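Toxin FitB (Neisseria gonorrhoeae, PDB 2H1C) acts as the toxin of a type II toxin-antitoxin pair, a PIN-domain protein and expected magnesium-dependent ribonuclease that joins its antitoxin FitA in a promoter-binding complex. Local coordinates at residues Leu76-Pro81 and Asp104-Ala109; Gln88-Ala93 and Ile100-Gly105. One frame throughout, in Å; residues are numbered along the deposited sequence.

Contact 1 of 2, residues Leu76-Pro81 and Asp104-Ala109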
loop_
_atom_site.group_PDB
_atom_site.type_symbol
_atom_site.label_atom_id
_atom_site.label_comp_id
_atom_site.label_asym_id
_atom_site.label_seq_id
_atom_site.Cartn_x
_atom_site.Cartn_y
_atom_site.Cartn_z
ATOM N N LEU A 76 -5.603 7.042 7.817
ATOM C CA LEU A 76 -5.972 5.627 7.901
ATOM C C LEU A 76 -4.965 4.626 7.368
ATOM O O LEU A 76 -4.566 4.702 6.214
ATOM C CB LEU A 76 -7.298 5.424 7.179
ATOM C CG LEU A 76 -8.434 6.355 7.649
ATOM C CD1 LEU A 76 -9.622 6.233 6.700
ATOM C CD2 LEU A 76 -8.820 5.981 9.071
ATOM N N PRO A 77 -4.577 3.639 8.187
ATOM C CA PRO A 77 -3.594 2.674 7.672
ATOM C C PRO A 77 -4.148 1.589 6.755
ATOM O O PRO A 77 -5.354 1.339 6.723
ATOM C CB PRO A 77 -2.992 2.080 8.955
ATOM C CG PRO A 77 -4.183 2.042 9.879
ATOM C CD PRO A 77 -4.842 3.417 9.622
ATOM N N PHE A 78 -3.262 0.976 5.968
ATOM C CA PHE A 78 -3.665 -0.144 5.127
ATOM C C PHE A 78 -3.254 -1.320 6.037
ATOM O O PHE A 78 -2.074 -1.663 6.122
ATOM C CB PHE A 78 -2.864 -0.207 3.816
ATOM C CG PHE A 78 -3.327 -1.302 2.888
ATOM C CD1 PHE A 78 -4.379 -1.084 1.994
ATOM C CD2 PHE A 78 -2.769 -2.577 2.962
ATOM C CE1 PHE A 78 -4.871 -2.127 1.186
ATOM C CE2 PHE A 78 -3.249 -3.628 2.162
ATOM C CZ PHE A 78 -4.300 -3.407 1.274
ATOM N N ASP A 79 -4.223 -1.902 6.737
ATOM C CA ASP A 79 -3.959 -3.003 7.660
ATOM C C ASP A 79 -4.596 -4.324 7.219
ATOM O O ASP A 79 -5.115 -4.428 6.114
ATOM C CB ASP A 79 -4.458 -2.626 9.057
ATOM C CG ASP A 79 -5.915 -2.203 9.061
ATOM O OD1 ASP A 79 -6.613 -2.471 8.057
ATOM O OD2 ASP A 79 -6.363 -1.605 10.068
ATOM N N GLU A 80 -4.562 -5.338 8.078
ATOM C CA GLU A 80 -5.122 -6.639 7.706
ATOM C C GLU A 80 -6.575 -6.646 7.217
ATOM O O GLU A 80 -6.891 -7.286 6.215
ATOM C CB GLU A 80 -4.930 -7.645 8.851
ATOM C CG GLU A 80 -5.426 -9.052 8.536
ATOM C CD GLU A 80 -6.921 -9.194 8.700
ATOM O OE1 GLU A 80 -7.450 -8.676 9.705
ATOM O OE2 GLU A 80 -7.568 -9.827 7.836
ATOM N N PRO A 81 -7.484 -5.949 7.917
ATOM C CA PRO A 81 -8.890 -5.917 7.488
ATOM C C PRO A 81 -9.041 -5.275 6.100
ATOM O O PRO A 81 -9.842 -5.721 5.272
ATOM C CB PRO A 81 -9.562 -5.078 8.579
ATOM C CG PRO A 81 -8.724 -5.361 9.781
ATOM C CD PRO A 81 -7.322 -5.318 9.239
ATOM N N ASP A 104 -5.108 2.410 -6.770
ATOM C CA ASP A 104 -6.501 2.812 -6.599
ATOM C C ASP A 104 -7.199 1.785 -5.723
ATOM O O ASP A 104 -8.059 2.124 -4.918
ATOM C CB ASP A 104 -7.196 2.918 -7.963
ATOM C CG ASP A 104 -6.721 4.122 -8.766
ATOM O OD1 ASP A 104 -6.919 4.141 -9.998
ATOM O OD2 ASP A 104 -6.159 5.060 -8.163
ATOM N N GLY A 105 -6.808 0.522 -5.873
ATOM C CA GLY A 105 -7.396 -0.525 -5.068
ATOM C C GLY A 105 -7.155 -0.304 -3.583
ATOM O O GLY A 105 -8.043 -0.558 -2.776
ATOM N N TYR A 106 -5.958 0.145 -3.209
ATOM C CA TYR A 106 -5.655 0.377 -1.787
ATOM C C TYR A 106 -6.574 1.438 -1.192
ATOM O O TYR A 106 -7.087 1.291 -0.076
ATOM C CB TYR A 106 -4.214 0.845 -1.603
ATOM C CG TYR A 106 -3.192 -0.191 -1.974
ATOM C CD1 TYR A 106 -1.971 0.182 -2.523
ATOM C CD2 TYR A 106 -3.450 -1.550 -1.788
ATOM C CE1 TYR A 106 -1.023 -0.778 -2.885
ATOM C CE2 TYR A 106 -2.509 -2.519 -2.144
ATOM C CZ TYR A 106 -1.301 -2.123 -2.695
ATOM O OH TYR A 106 -0.378 -3.078 -3.071
ATOM N N ILE A 107 -6.754 2.517 -1.945
ATOM C CA ILE A 107 -7.597 3.619 -1.514
ATOM C C ILE A 107 -9.042 3.182 -1.453
ATOM O O ILE A 107 -9.723 3.451 -0.469
ATOM C CB ILE A 107 -7.438 4.818 -2.456
ATOM C CG1 ILE A 107 -5.982 5.296 -2.414
ATOM C CG2 ILE A 107 -8.350 5.951 -2.019
ATOM C CD1 ILE A 107 -5.680 6.437 -3.338
ATOM N N ALA A 108 -9.511 2.483 -2.483
ATOM C CA ALA A 108 -10.891 2.038 -2.488
ATOM C C ALA A 108 -11.199 1.105 -1.318
ATOM O O ALA A 108 -12.245 1.232 -0.679
ATOM C CB ALA A 108 -11.229 1.372 -3.820
ATOM N N ALA A 109 -10.283 0.186 -1.013
ATOM C CA ALA A 109 -10.497 -0.752 0.095
ATOM C C ALA A 109 -10.524 -0.023 1.446
ATOM O O ALA A 109 -11.288 -0.388 2.343
ATOM C CB ALA A 109 -9.394 -1.836 0.101
#
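Tyr106 O, on the helix that faces Phe78, takes a hydrogen bond from Thr110 OG1 one turn further on. From this turn the Tyr106 ring reaches out beside the loop 77-79 and meets the Phe78 ring, the pair that carries the contact. The stack is T-shaped: the edge of Tyr106 addresses the face of Phe78, with the ring centroids 4.8 Å apart and the planes at 68°. The leading atom is Tyr106 CD2, which comes within 3.3 Å of Phe78 CE1 and 3.7 Å of Phe78 CZ, so one corner of the tyrosine does most of the touching. Phe78 gets there because its CG stands anti to the backbone N (chi1 -176°), which swings the ring toward helix 102-114. In PIN-domain terms, Phe78 lies just past strand 75-76, the outermost of the parallel sheet within this chain, and the next residue but one opens helix 80-94. Asp79 is the N-cap of that helix, its OD1 holding Val82 N. Tyr106 also stacks with Tyr86 of helix 80-94, while Ile38 of the second subunit packs against both Phe78 and Tyr106. Leu76 belongs to a magnesium site with Ser36 and Thr110, and a bound magnesium ion lies about 4 Å from the Phe78 side chain.

Contact 2 of 2, residues Gln88-Ala93 and Ile100-Gly105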
loop_
_atom_site.group_PDB
_atom_site.type_symbol
_atom_site.label_atom_id
_atom_site.label_comp_id
_atom_site.label_asym_id
_atom_site.label_seq_id
_atom_site.Cartn_x
_atom_site.Cartn_y
_atom_site.Cartn_z
ATOM N N GLN A 88 -10.885 -8.762 -2.288
ATOM C CA GLN A 88 -12.257 -8.949 -2.740
ATOM C C GLN A 88 -12.585 -8.015 -3.903
ATOM O O GLN A 88 -13.040 -8.456 -4.963
ATOM C CB GLN A 88 -13.224 -8.703 -1.580
ATOM C CG GLN A 88 -13.010 -9.693 -0.445
ATOM C CD GLN A 88 -14.023 -9.559 0.669
ATOM O OE1 GLN A 88 -14.120 -8.515 1.325
ATOM N NE2 GLN A 88 -14.793 -10.625 0.892
ATOM N N ILE A 89 -12.342 -6.726 -3.706
ATOM C CA ILE A 89 -12.619 -5.724 -4.730
ATOM C C ILE A 89 -11.849 -5.928 -6.024
ATOM O O ILE A 89 -12.434 -5.904 -7.108
ATOM C CB ILE A 89 -12.303 -4.294 -4.204
ATOM C CG1 ILE A 89 -13.342 -3.876 -3.165
ATOM C CG2 ILE A 89 -12.245 -3.314 -5.363
ATOM C CD1 ILE A 89 -13.047 -2.503 -2.531
ATOM N N ARG A 90 -10.538 -6.115 -5.935
ATOM C CA ARG A 90 -9.742 -6.299 -7.152
ATOM C C ARG A 90 -10.059 -7.595 -7.899
ATOM O O ARG A 90 -10.088 -7.611 -9.137
ATOM C CB ARG A 90 -8.249 -6.248 -6.844
ATOM C CG ARG A 90 -7.782 -4.870 -6.446
ATOM C CD ARG A 90 -6.339 -4.674 -6.835
ATOM N NE ARG A 90 -6.135 -4.795 -8.272
ATOM C CZ ARG A 90 -4.946 -4.978 -8.842
ATOM N NH1 ARG A 90 -3.849 -5.063 -8.098
ATOM N NH2 ARG A 90 -4.853 -5.086 -10.163
ATOM N N SER A 91 -10.302 -8.679 -7.170
ATOM C CA SER A 91 -10.612 -9.935 -7.835
ATOM C C SER A 91 -11.974 -9.843 -8.524
ATOM O O SER A 91 -12.130 -10.271 -9.679
ATOM C CB SER A 91 -10.591 -11.100 -6.839
ATOM O OG SER A 91 -11.664 -11.018 -5.920
ATOM N N TYR A 92 -12.954 -9.266 -7.833
ATOM C CA TYR A 92 -14.289 -9.126 -8.396
ATOM C C TYR A 92 -14.236 -8.310 -9.685
ATOM O O TYR A 92 -14.849 -8.673 -10.688
ATOM C CB TYR A 92 -15.229 -8.435 -7.412
ATOM C CG TYR A 92 -16.677 -8.493 -7.849
ATOM C CD1 TYR A 92 -17.477 -9.589 -7.528
ATOM C CD2 TYR A 92 -17.240 -7.467 -8.604
ATOM C CE1 TYR A 92 -18.804 -9.663 -7.944
ATOM C CE2 TYR A 92 -18.567 -7.531 -9.031
ATOM C CZ TYR A 92 -19.340 -8.631 -8.693
ATOM O OH TYR A 92 -20.652 -8.696 -9.097
ATOM N N ALA A 93 -13.503 -7.203 -9.657
ATOM C CA ALA A 93 -13.388 -6.365 -10.848
ATOM C C ALA A 93 -12.765 -7.167 -11.984
ATOM O O ALA A 93 -13.243 -7.123 -13.122
ATOM C CB ALA A 93 -12.544 -5.128 -10.548
ATOM N N ILE A 100 -9.012 -2.053 -12.232
ATOM C CA ILE A 100 -8.634 -1.383 -10.989
ATOM C C ILE A 100 -7.146 -1.646 -10.734
ATOM O O ILE A 100 -6.732 -2.792 -10.551
ATOM C CB ILE A 100 -9.427 -1.916 -9.764
ATOM C CG1 ILE A 100 -10.927 -1.777 -10.004
ATOM C CG2 ILE A 100 -9.027 -1.145 -8.507
ATOM C CD1 ILE A 100 -11.786 -2.286 -8.871
ATOM N N ALA A 101 -6.352 -0.582 -10.726
ATOM C CA ALA A 101 -4.919 -0.686 -10.481
ATOM C C ALA A 101 -4.684 -0.866 -8.984
ATOM O O ALA A 101 -5.552 -0.529 -8.172
ATOM C CB ALA A 101 -4.213 0.573 -10.978
ATOM N N ALA A 102 -3.520 -1.394 -8.614
ATOM C CA ALA A 102 -3.206 -1.620 -7.199
ATOM C C ALA A 102 -3.389 -0.366 -6.334
ATOM O O ALA A 102 -4.073 -0.407 -5.308
ATOM C CB ALA A 102 -1.768 -2.147 -7.058
ATOM N N ALA A 103 -2.764 0.733 -6.753
ATOM C CA ALA A 103 -2.827 2.007 -6.038
ATOM C C ALA A 103 -4.259 2.446 -5.750
ATOM O O ALA A 103 -4.586 2.817 -4.617
ATOM C CB ALA A 103 -2.112 3.096 -6.838
ATOM N N ASP A 104 -5.108 2.410 -6.770
ATOM C CA ASP A 104 -6.501 2.812 -6.599
ATOM C C ASP A 104 -7.199 1.785 -5.723
ATOM O O ASP A 104 -8.059 2.124 -4.918
ATOM C CB ASP A 104 -7.196 2.918 -7.963
ATOM C CG ASP A 104 -6.721 4.122 -8.766
ATOM O OD1 ASP A 104 -6.919 4.141 -9.998
ATOM O OD2 ASP A 104 -6.159 5.060 -8.163
ATOM N N GLY A 105 -6.808 0.522 -5.873
ATOM C CA GLY A 105 -7.396 -0.525 -5.068
ATOM C C GLY A 105 -7.155 -0.304 -3.583
ATOM O O GLY A 105 -8.043 -0.558 -2.776
#
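Ile100 and Arg90 are the main partners where two consecutive helices of the PIN domain, 80-94 and 102-114, come together at the short connection between them. The apolar part centres on the end of Ile100. Its CG1 lies anti to the carbonyl carbon (chi1 -57°), and with the rest of the chain extended CD1 is carried into the face of helix 80-94 formed by Ile89 and Ala93. There Ile100 CD1 sits 3.4 Å from Ala93 CB, a tight carbon pair, and 3.7 Å from Ile89 CG2. The Ile89 and Ile100 side chains cross at about a right angle, and Ala129 from a loop packs on both of them.

The polar part belongs to Arg90, whose aliphatic portion runs past Gly105, where the helix has no side chain to meet it. A bend at chi3 (61°) then turns the guanidinium over the start of helix 102-114, which leads into Asp104, a predicted magnesium ligand. Ile100 O approaches it obliquely, 3.1 Å from Arg90 NE and 3.0 Å from Arg90 NH2. Arg90 NH1 makes a hydrogen bond to Tyr86 OH, one turn back on its own helix, and Leu45 of the second subunit packs on the arginine.

Flat packing adds a third element. One face of the guanidinium lies over the peptide joining Ala101 to Ala102, with Ala101 C over its centre and Ala102 N displaced toward the rim. Ala101 is the N-cap here, and its O accepts Gly105 N at 2.8 Å to close the first helical turn. At the far end of the side chain, Arg90 NH1 lies 3.6 Å from Ala102 CA, and Arg90 NH1 is 3.7 Å from Ala102 CB.

How the contacts relate
Leaving strand 75-76, the chain passes through the first half of contact 1, enters helix 80-94 and soon reaches the first half of contact 2. The helix ends at residue 94, a short connection then turns the chain back, and contact 2 closes this short loop at the start of helix 102-114. Contact 1 closes the longer one of 22 residues, so contact 2 falls within its span, and the two share Asp104 and Gly105. Their centres are 11 Å apart, linked by Ile89, whose CD1 packs 4.1 Å from Ala109 CA. Together they fasten helix 102-114 to the loop between strand 75-76 and helix 80-94, and to helix 80-94 itself, and both border the second subunit.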